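Local atomic coordinates of myosin regulatory light chain (Physarum polycephalum, PDB entry 2BL0), a protein that binds calcium at an EF-hand as a light chain of the myosin motor. Residues 133-136 / 137-141; 44-47 / 48-52; 30-34 / 35-39. One frame throughout, in Å; residues are numbered along the deposited sequence.

How the contacts relate
Burial separates the three local contacts. Contact 3 is the core case: all its touching residues are buried, and its centre lies about 6 Å from that of the chain, where helix 27-33 ends and the loop towards helix 40-50 begins. Contact 2, on the last turns of that next helix, lies at the surface, and contact 1, near the end of helix 131-140, is partly buried. Contacts 1 and 2 fall on opposite sides of the chain's centre, their own centres 29 Å apart. Both are built on helical backbone bonds, contact 1 adding aromatic packing and a threonine hydroxyl; contact 3 relies on an arginine, a loop carbonyl and two waters.

Contact 1. Residues 133-136 / 137-141; sequences SFVD and MLVTG
Phe134 and Met137 both carry CG anti to the backbone N, and Met137 then bends at chi3 (86°), bringing its CE to 3.8 Å from Phe134 CE1. Leu138 CG sits over one face of the same ring, 4.2 Å above its plane and displaced toward the rim. Leu138 CD1 lies farther out, beyond the rim, 3.7 Å from Phe134 CE2. On another side of the helix Val135 and Val139, one turn apart, lie side by side and point the same way. Met137, Leu138, Val139 and Thr140 each give their backbone N-H to the carbonyl four residues back.

The polar end of the contact gathers on Asp136 O. Thr140 N donates to it at 2.9 Å, and Thr140 OG1 adds a second bond of 2.6 Å from the other face of the carbonyl, standing 44° out of its plane. The carboxylate crosses the threonine side chain obliquely, Asp136 OD1 3.0 Å from Thr140 OG1. An alanine in place of Asp136 removes the carboxylate and would probably leave the Thr140 hydroxyl freer to turn, held by the backbone carbonyl alone among the groups of this turn.

Phe82 of helix 75-85 and Met118 of helix 111-118 also pack on Phe134, while another protein chain packs on Met137 and Leu138. In the helix's last turn, two donors on opposite faces thus satisfy Asp136 O, and the bond from OG1 fixes the threonine's rotation.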
loop_
_atom_site.group_PDB
_atom_site.type_symbol
_atom_site.label_atom_id
_atom_site.label_comp_id
_atom_site.label_asym_id
_atom_site.label_seq_id
_atom_site.Cartn_x
_atom_site.Cartn_y
_atom_site.Cartn_z
ATOM N N SER B 133 -4.474 22.036 -20.540
ATOM C CA SER B 133 -5.156 21.187 -19.554
ATOM C C SER B 133 -4.637 19.750 -19.664
ATOM O O SER B 133 -4.509 19.063 -18.662
ATOM C CB SER B 133 -6.679 21.197 -19.722
ATOM O OG SER B 133 -7.223 22.496 -19.486
ATOM N N PHE B 134 -4.319 19.317 -20.882
ATOM C CA PHE B 134 -3.785 17.979 -21.113
ATOM C C PHE B 134 -2.389 17.876 -20.509
ATOM O O PHE B 134 -2.103 16.928 -19.792
ATOM C CB PHE B 134 -3.799 17.651 -22.619
ATOM C CG PHE B 134 -3.292 16.254 -22.950
ATOM C CD1 PHE B 134 -4.019 15.130 -22.595
ATOM C CD2 PHE B 134 -2.065 16.081 -23.585
ATOM C CE1 PHE B 134 -3.541 13.838 -22.894
ATOM C CE2 PHE B 134 -1.590 14.813 -23.899
ATOM C CZ PHE B 134 -2.311 13.694 -23.545
ATOM N N VAL B 135 -1.546 18.875 -20.762
ATOM C CA VAL B 135 -0.213 18.950 -20.169
ATOM C C VAL B 135 -0.347 18.971 -18.652
ATOM O O VAL B 135 0.335 18.247 -17.938
ATOM C CB VAL B 135 0.563 20.194 -20.676
ATOM C CG1 VAL B 135 1.880 20.345 -19.933
ATOM C CG2 VAL B 135 0.783 20.083 -22.198
ATOM N N ASP B 136 -1.272 19.760 -18.143
ATOM C CA ASP B 136 -1.454 19.831 -16.699
ATOM C C ASP B 136 -1.815 18.465 -16.105
ATOM O O ASP B 136 -1.298 18.084 -15.037
ATOM C CB ASP B 136 -2.508 20.884 -16.344
ATOM C CG ASP B 136 -2.770 20.955 -14.864
ATOM O OD1 ASP B 136 -3.443 20.047 -14.341
ATOM O OD2 ASP B 136 -2.331 21.860 -14.136
ATOM N N MET B 137 -2.690 17.737 -16.788
ATOM C CA MET B 137 -3.052 16.390 -16.371
ATOM C C MET B 137 -1.804 15.491 -16.362
ATOM O O MET B 137 -1.577 14.749 -15.413
ATOM C CB MET B 137 -4.145 15.819 -17.296
ATOM C CG MET B 137 -4.577 14.403 -16.964
ATOM S SD MET B 137 -5.665 13.656 -18.193
ATOM C CE MET B 137 -4.520 13.001 -19.348
ATOM N N LEU B 138 -0.977 15.560 -17.400
ATOM C CA LEU B 138 0.233 14.745 -17.449
ATOM C C LEU B 138 1.255 15.051 -16.364
ATOM O O LEU B 138 1.955 14.150 -15.909
ATOM C CB LEU B 138 0.906 14.842 -18.812
ATOM C CG LEU B 138 0.092 14.358 -20.010
ATOM C CD1 LEU B 138 0.982 14.329 -21.243
ATOM C CD2 LEU B 138 -0.507 12.981 -19.774
ATOM N N VAL B 139 1.340 16.306 -15.964
ATOM C CA VAL B 139 2.345 16.753 -15.012
ATOM C C VAL B 139 1.872 16.565 -13.561
ATOM O O VAL B 139 2.658 16.152 -12.700
ATOM C CB VAL B 139 2.738 18.221 -15.280
ATOM C CG1 VAL B 139 3.684 18.755 -14.189
ATOM C CG2 VAL B 139 3.359 18.363 -16.662
ATOM N N THR B 140 0.606 16.876 -13.293
ATOM C CA THR B 140 0.081 16.927 -11.919
ATOM C C THR B 140 -0.732 15.703 -11.510
ATOM O O THR B 140 -0.956 15.489 -10.321
ATOM C CB THR B 140 -0.771 18.197 -11.701
ATOM O OG1 THR B 140 -1.974 18.123 -12.487
ATOM C CG2 THR B 140 -0.036 19.434 -12.211
ATOM N N GLY B 141 -1.157 14.907 -12.487
ATOM C CA GLY B 141 -2.004 13.754 -12.233
ATOM C C GLY B 141 -1.288 12.646 -11.490
ATOM O O GLY B 141 -0.097 12.455 -11.651
#

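Contact 2. Residues 44-47 / 48-52; sequences NTIK and GQLNA
Lys47 and Gly48 are consecutive residues in the last turn of helix 40-50, and with Ile46 they have the most surface buried here. Gly48 N donates to Asn44 O at 2.9 Å. With no side chain of its own, Gly48 takes part through its backbone, although a beta carbon would find room there.

Lys47 O takes the last of these helical bonds, from Asn51 N at 3.1 Å, just where Asn51 turns to positive phi (46°). Lys47 CB lies 3.2 Å from Gly48 N; the chain then bends at chi3, and NZ makes a long, weak ion pair with Glu25. Ile46 O takes the N-H of Leu50 at 3.0 Å. Leu50 CG, lying beside its own backbone N (chi1 -65°), rests 3.4 Å from Ile46 O, while Leu50 CD1 and Ile46 CG2 meet more loosely at 4.4 Å.

Ile46 and Leu50 both reach Leu27 of helix 27-33 and also touch helix 57-64, through Val63 and Thr59 respectively. This is the C-terminal end of an amphipathic helix: two apolar residues one turn apart face the neighbouring helices of the calcium-bearing half, and an asparagine in the left-handed helical conformation follows the last turn.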
loop_
_atom_site.group_PDB
_atom_site.type_symbol
_atom_site.label_atom_id
_atom_site.label_comp_id
_atom_site.label_asym_id
_atom_site.label_seq_id
_atom_site.Cartn_x
_atom_site.Cartn_y
_atom_site.Cartn_z
ATOM N N ASN B 44 16.562 3.207 -23.566
ATOM C CA ASN B 44 17.386 2.252 -24.298
ATOM C C ASN B 44 18.854 2.330 -23.957
ATOM O O ASN B 44 19.517 1.300 -23.861
ATOM C CB ASN B 44 17.170 2.412 -25.781
ATOM C CG ASN B 44 16.307 1.333 -26.308
ATOM O OD1 ASN B 44 15.130 1.253 -25.947
ATOM N ND2 ASN B 44 16.900 0.424 -27.102
ATOM N N THR B 45 19.359 3.541 -23.746
ATOM C CA THR B 45 20.748 3.711 -23.320
ATOM C C THR B 45 20.970 3.087 -21.948
ATOM O O THR B 45 21.955 2.353 -21.728
ATOM C CB THR B 45 21.109 5.194 -23.313
ATOM O OG1 THR B 45 21.018 5.693 -24.650
ATOM C CG2 THR B 45 22.545 5.413 -22.869
ATOM N N ILE B 46 20.025 3.327 -21.037
ATOM C CA ILE B 46 20.112 2.756 -19.697
ATOM C C ILE B 46 20.086 1.232 -19.757
ATOM O O ILE B 46 20.944 0.559 -19.179
ATOM C CB ILE B 46 18.994 3.291 -18.788
ATOM C CG1 ILE B 46 19.153 4.786 -18.562
ATOM C CG2 ILE B 46 19.045 2.546 -17.423
ATOM C CD1 ILE B 46 17.903 5.489 -17.987
ATOM N N LYS B 47 19.110 0.676 -20.465
ATOM C CA LYS B 47 19.037 -0.780 -20.628
ATOM C C LYS B 47 20.325 -1.375 -21.223
ATOM O O LYS B 47 20.786 -2.427 -20.804
ATOM C CB LYS B 47 17.815 -1.160 -21.480
ATOM C CG LYS B 47 16.496 -1.024 -20.719
ATOM C CD LYS B 47 15.256 -1.092 -21.582
ATOM C CE LYS B 47 14.909 -2.505 -22.024
ATOM N NZ LYS B 47 13.976 -2.483 -23.220
ATOM N N GLY B 48 20.901 -0.697 -22.206
ATOM C CA GLY B 48 22.094 -1.201 -22.866
ATOM C C GLY B 48 23.252 -1.225 -21.879
ATOM O O GLY B 48 24.086 -2.157 -21.896
ATOM N N GLN B 49 23.320 -0.196 -21.032
ATOM C CA GLN B 49 24.387 -0.111 -20.034
ATOM C C GLN B 49 24.264 -1.220 -19.007
ATOM O O GLN B 49 25.268 -1.781 -18.571
ATOM C CB GLN B 49 24.446 1.279 -19.393
ATOM C CG GLN B 49 25.051 2.332 -20.305
ATOM C CD GLN B 49 25.182 3.695 -19.655
ATOM O OE1 GLN B 49 24.522 3.915 -18.605
ATOM N NE2 GLN B 49 25.945 4.565 -20.164
ATOM N N LEU B 50 23.032 -1.570 -18.635
ATOM C CA LEU B 50 22.816 -2.644 -17.687
ATOM C C LEU B 50 23.215 -4.007 -18.278
ATOM O O LEU B 50 23.653 -4.877 -17.531
ATOM C CB LEU B 50 21.359 -2.664 -17.209
ATOM C CG LEU B 50 20.928 -1.431 -16.413
ATOM C CD1 LEU B 50 19.499 -1.586 -15.968
ATOM C CD2 LEU B 50 21.848 -1.183 -15.222
ATOM N N ASN B 51 23.071 -4.176 -19.599
ATOM C CA ASN B 51 23.476 -5.427 -20.279
ATOM C C ASN B 51 22.968 -6.634 -19.515
ATOM O O ASN B 51 23.714 -7.570 -19.218
ATOM C CB ASN B 51 25.003 -5.518 -20.475
ATOM C CG ASN B 51 25.395 -6.415 -21.653
ATOM O OD1 ASN B 51 25.084 -6.109 -22.804
ATOM N ND2 ASN B 51 26.079 -7.527 -21.366
ATOM N N ALA B 52 21.680 -6.600 -19.192
ATOM C CA ALA B 52 21.062 -7.664 -18.392
ATOM C C ALA B 52 19.599 -7.843 -18.800
ATOM O O ALA B 52 18.988 -6.945 -19.348
ATOM C CB ALA B 52 21.153 -7.320 -16.917
#

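Contact 3. Residues 30-34 / 35-39; sequences ALRSL and GKNPT
Arg32 reaches from the end of helix 27-33 across to the loop that follows, its tip bonding to Pro38. Its CB stands 4.0 Å from Lys36 O, and CG comes closer to that same oxygen, at 3.6 Å, while also meeting Pro38 CD at 4.2 Å. From CG to NE the chain is extended, chi3 being -175°, and it passes the proline ring, with NE 4.1 Å from Pro38 CD. NE gives its hydrogen to a water that in turn donates to Pro38 O. The other grip is direct: NH2 donates to Pro38 O at 3.0 Å in a nearly straight bond (168°), the oxygen lying at the edge of the guanidinium and in its plane. This double hold should limit rotation of the guanidinium.

Behind this side chain, Arg32 O accepts from Gly35 N, and a second water links Arg32 O to Asn37 OD1; Asn37 ND2 bonds to Gln74 OE1. Gly35 has positive phi (87°), and a beta carbon there would clash with Leu34 O.

Leu31 packs on Phe60, Val63 and Tyr64 of helix 57-64, while Leu34 packs on Ile7 and Cys10 of helix 4-14. The turn thus sits between those two helices as the chain leads on to helix 40-50.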
loop_
_atom_site.group_PDB
_atom_site.type_symbol
_atom_site.label_atom_id
_atom_site.label_comp_id
_atom_site.label_asym_id
_atom_site.label_seq_id
_atom_site.Cartn_x
_atom_site.Cartn_y
_atom_site.Cartn_z
ATOM N N ALA B 30 8.516 0.788 -14.063
ATOM C CA ALA B 30 8.872 0.974 -12.656
ATOM C C ALA B 30 9.398 2.392 -12.386
ATOM O O ALA B 30 9.001 3.023 -11.393
ATOM C CB ALA B 30 9.885 -0.100 -12.229
ATOM N N LEU B 31 10.275 2.904 -13.252
ATOM C CA LEU B 31 10.758 4.288 -13.142
ATOM C C LEU B 31 9.609 5.277 -13.243
ATOM O O LEU B 31 9.462 6.204 -12.422
ATOM C CB LEU B 31 11.797 4.595 -14.227
ATOM C CG LEU B 31 13.114 3.863 -14.100
ATOM C CD1 LEU B 31 13.849 3.975 -15.407
ATOM C CD2 LEU B 31 13.940 4.405 -12.938
ATOM N N ARG B 32 8.762 5.061 -14.244
ATOM C CA ARG B 32 7.615 5.914 -14.480
ATOM C C ARG B 32 6.618 5.896 -13.309
ATOM O O ARG B 32 6.023 6.919 -12.989
ATOM C CB ARG B 32 6.931 5.491 -15.767
ATOM C CG ARG B 32 7.725 5.871 -16.984
ATOM C CD ARG B 32 7.312 5.153 -18.257
ATOM N NE ARG B 32 8.233 5.515 -19.329
ATOM C CZ ARG B 32 8.689 4.697 -20.269
ATOM N NH1 ARG B 32 8.306 3.416 -20.340
ATOM N NH2 ARG B 32 9.561 5.159 -21.142
ATOM N N SER B 33 6.476 4.733 -12.673
ATOM C CA SER B 33 5.586 4.565 -11.538
ATOM C C SER B 33 5.930 5.534 -10.418
ATOM O O SER B 33 5.031 5.967 -9.691
ATOM C CB SER B 33 5.618 3.120 -11.008
ATOM O OG SER B 33 5.023 2.223 -11.941
ATOM N N LEU B 34 7.219 5.848 -10.286
ATOM C CA LEU B 34 7.763 6.714 -9.246
ATOM C C LEU B 34 8.105 8.151 -9.717
ATOM O O LEU B 34 8.857 8.879 -9.058
ATOM C CB LEU B 34 8.994 6.064 -8.624
ATOM C CG LEU B 34 8.706 4.772 -7.837
ATOM C CD1 LEU B 34 9.983 4.253 -7.235
ATOM C CD2 LEU B 34 7.667 4.993 -6.769
ATOM N N GLY B 35 7.556 8.555 -10.859
ATOM C CA GLY B 35 7.605 9.943 -11.263
ATOM C C GLY B 35 8.821 10.418 -12.028
ATOM O O GLY B 35 9.118 11.622 -12.028
ATOM N N LYS B 36 9.513 9.508 -12.693
ATOM C CA LYS B 36 10.537 9.883 -13.647
ATOM C C LYS B 36 10.205 9.304 -15.032
ATOM O O LYS B 36 9.795 8.161 -15.174
ATOM C CB LYS B 36 11.909 9.455 -13.150
ATOM C CG LYS B 36 12.409 10.356 -12.041
ATOM C CD LYS B 36 13.807 10.025 -11.566
ATOM C CE LYS B 36 14.109 10.797 -10.266
ATOM N NZ LYS B 36 15.601 10.978 -9.998
ATOM N N ASN B 37 10.381 10.133 -16.052
ATOM C CA ASN B 37 9.848 9.906 -17.397
ATOM C C ASN B 37 10.938 9.848 -18.480
ATOM O O ASN B 37 11.114 10.792 -19.245
ATOM C CB ASN B 37 8.918 11.057 -17.783
ATOM C CG ASN B 37 7.641 11.105 -16.971
ATOM O OD1 ASN B 37 7.290 10.158 -16.255
ATOM N ND2 ASN B 37 6.926 12.238 -17.080
ATOM N N PRO B 38 11.630 8.721 -18.606
ATOM C CA PRO B 38 12.613 8.584 -19.670
ATOM C C PRO B 38 11.929 8.508 -21.024
ATOM O O PRO B 38 10.857 7.908 -21.156
ATOM C CB PRO B 38 13.291 7.247 -19.348
ATOM C CG PRO B 38 12.301 6.515 -18.618
ATOM C CD PRO B 38 11.499 7.489 -17.815
ATOM N N THR B 39 12.571 9.071 -22.031
ATOM C CA THR B 39 12.153 8.828 -23.407
ATOM C C THR B 39 12.607 7.422 -23.759
ATOM O O THR B 39 13.397 6.823 -23.025
ATOM C CB THR B 39 12.769 9.830 -24.363
ATOM O OG1 THR B 39 14.192 9.650 -24.410
ATOM C CG2 THR B 39 12.551 11.272 -23.885
HETATM O O HOH W 1 5.998 9.503 -14.027
HETATM O O HOH W 2 8.457 8.257 -19.761
#